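Local coordinates for phosphotriesterase family protein (Listeria monocytogenes serotype 4b str. H7858, PDB 3PNZ) that probably hydrolyses phosphorylated sugar lactones as a zinc-dependent lactonase of the amidohydrolase fold, at residues A[14-19]-A[60-65]. Residues are numbered along the deposited sequence; the frame is centred on the assembly and turned at random.
Sequences EQLGFT and GKTIVD
Thr62, on strand 62-65, meets both Leu16 and Thr19. Its OG1, placed beside its own backbone N and anti to the carbonyl carbon (chi1 -60°), donates to Leu16 O at 2.7 Å, in the carbonyl plane and on a lone pair. The same OG1 also bonds to Gln88 NE2, so this buried hydroxyl ties the loop before strand 19-23 to two neighbouring strands. The Leu16 side chain crosses that of Thr62 at about a right angle, CD1 lying 3.6 Å from Thr62 OG1 and against CG2. Thr19 lies alongside Thr62, pointing the same way; its OG1 donates a hydrogen bond back to Gly17 O from 44° out of the carbonyl plane, while its CG2 touches Val64 CG2 at 3.9 Å. Phe18 O takes two backbone donors, Lys61 N at 2.9 Å and Thr62 N at 3.1 Å, and the Phe18 ring meets Gly60 CA obliquely and stacks on Phe318. The parallel bridge between Thr19 and Thr62 carries a CA-H...O contact from Thr19 CA to Thr62 O, and the backbone of Thr62 is also hydrogen-bonded to that of Tyr20. Such pairing of parallel strands, with helix 45-57 between them, is the beta-alpha-beta unit of a TIM barrel, here of the phosphotriesterase family.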
loop_
_atom_site.group_PDB
_atom_site.type_symbol
_atom_site.label_atom_id
_atom_site.label_comp_id
_atom_site.label_asym_id
_atom_site.label_seq_id
_atom_site.Cartn_x
_atom_site.Cartn_y
_atom_site.Cartn_z
ATOM N N GLU A 14 -5.248 -18.625 3.152
ATOM C CA GLU A 14 -4.187 -19.600 2.988
ATOM C C GLU A 14 -3.596 -19.584 1.572
ATOM O O GLU A 14 -2.493 -20.078 1.352
ATOM C CB GLU A 14 -4.713 -20.992 3.354
ATOM C CG GLU A 14 -5.239 -21.094 4.802
ATOM C CD GLU A 14 -6.507 -20.257 5.088
ATOM O OE1 GLU A 14 -7.285 -19.957 4.151
ATOM O OE2 GLU A 14 -6.732 -19.908 6.273
ATOM N N GLN A 15 -4.321 -18.996 0.623
ATOM C CA GLN A 15 -3.869 -18.917 -0.766
ATOM C C GLN A 15 -3.038 -17.659 -1.068
ATOM O O GLN A 15 -2.495 -17.523 -2.166
ATOM C CB GLN A 15 -5.064 -18.947 -1.729
ATOM C CG GLN A 15 -5.923 -20.221 -1.664
ATOM C CD GLN A 15 -7.122 -20.174 -2.618
ATOM O OE1 GLN A 15 -8.219 -19.717 -2.259
ATOM N NE2 GLN A 15 -6.912 -20.642 -3.846
ATOM N N LEU A 16 -2.971 -16.732 -0.113
ATOM C CA LEU A 16 -2.236 -15.480 -0.334
ATOM C C LEU A 16 -0.731 -15.725 -0.536
ATOM O O LEU A 16 -0.114 -15.161 -1.445
ATOM C CB LEU A 16 -2.480 -14.498 0.820
ATOM C CG LEU A 16 -2.152 -13.030 0.534
ATOM C CD1 LEU A 16 -3.104 -12.501 -0.511
ATOM C CD2 LEU A 16 -2.254 -12.203 1.829
ATOM N N GLY A 17 -0.146 -16.571 0.307
ATOM C CA GLY A 17 1.261 -16.906 0.216
ATOM C C GLY A 17 2.182 -15.720 0.455
ATOM O O GLY A 17 1.786 -14.734 1.089
ATOM N N PHE A 18 3.402 -15.827 -0.061
ATOM C CA PHE A 18 4.441 -14.823 0.141
ATOM C C PHE A 18 4.039 -13.504 -0.512
ATOM O O PHE A 18 3.796 -13.448 -1.716
ATOM C CB PHE A 18 5.781 -15.320 -0.423
ATOM C CG PHE A 18 6.946 -14.473 -0.022
ATOM C CD1 PHE A 18 7.706 -14.801 1.086
ATOM C CD2 PHE A 18 7.273 -13.342 -0.747
ATOM C CE1 PHE A 18 8.779 -14.010 1.471
ATOM C CE2 PHE A 18 8.345 -12.551 -0.372
ATOM C CZ PHE A 18 9.095 -12.885 0.739
ATOM N N THR A 19 3.967 -12.439 0.286
ATOM C CA THR A 19 3.330 -11.201 -0.154
ATOM C C THR A 19 4.189 -9.965 0.103
ATOM O O THR A 19 4.747 -9.814 1.192
ATOM C CB THR A 19 1.987 -10.967 0.599
ATOM O OG1 THR A 19 1.074 -12.042 0.323
ATOM C CG2 THR A 19 1.339 -9.646 0.175
ATOM N N GLY A 60 7.568 -15.636 -4.882
ATOM C CA GLY A 60 6.565 -14.662 -4.497
ATOM C C GLY A 60 5.205 -15.077 -5.036
ATOM O O GLY A 60 5.122 -15.705 -6.097
ATOM N N LYS A 61 4.140 -14.728 -4.315
ATOM C CA LYS A 61 2.790 -15.129 -4.707
ATOM C C LYS A 61 1.839 -13.956 -4.935
ATOM O O LYS A 61 0.999 -13.993 -5.838
ATOM C CB LYS A 61 2.199 -16.084 -3.664
ATOM C CG LYS A 61 2.931 -17.411 -3.563
ATOM C CD LYS A 61 2.955 -18.106 -4.922
ATOM C CE LYS A 61 3.449 -19.545 -4.824
ATOM N NZ LYS A 61 4.853 -19.645 -4.338
ATOM N N THR A 62 1.978 -12.912 -4.120
ATOM C CA THR A 62 1.044 -11.800 -4.139
ATOM C C THR A 62 1.743 -10.453 -3.996
ATOM O O THR A 62 2.683 -10.319 -3.222
ATOM C CB THR A 62 0.032 -11.928 -2.987
ATOM O OG1 THR A 62 -0.688 -13.162 -3.127
ATOM C CG2 THR A 62 -0.949 -10.750 -2.974
ATOM N N ILE A 63 1.263 -9.473 -4.746
ATOM C CA ILE A 63 1.668 -8.085 -4.557
ATOM C C ILE A 63 0.456 -7.225 -4.261
ATOM O O ILE A 63 -0.538 -7.252 -4.994
ATOM C CB ILE A 63 2.394 -7.525 -5.800
ATOM C CG1 ILE A 63 3.708 -8.272 -6.030
ATOM C CG2 ILE A 63 2.629 -6.014 -5.649
ATOM C CD1 ILE A 63 4.374 -7.913 -7.347
ATOM N N VAL A 64 0.530 -6.472 -3.168
ATOM C CA VAL A 64 -0.485 -5.479 -2.866
ATOM C C VAL A 64 -0.094 -4.189 -3.578
ATOM O O VAL A 64 0.923 -3.572 -3.257
ATOM C CB VAL A 64 -0.625 -5.232 -1.348
ATOM C CG1 VAL A 64 -1.710 -4.199 -1.080
ATOM C CG2 VAL A 64 -0.962 -6.540 -0.635
ATOM N N ASP A 65 -0.901 -3.806 -4.560
ATOM C CA ASP A 65 -0.638 -2.638 -5.389
ATOM C C ASP A 65 -1.346 -1.438 -4.791
ATOM O O ASP A 65 -2.567 -1.350 -4.827
ATOM C CB ASP A 65 -1.153 -2.899 -6.802
ATOM C CG ASP A 65 -0.896 -1.740 -7.747
ATOM O OD1 ASP A 65 -0.614 -0.614 -7.275
ATOM O OD2 ASP A 65 -0.980 -1.959 -8.971
#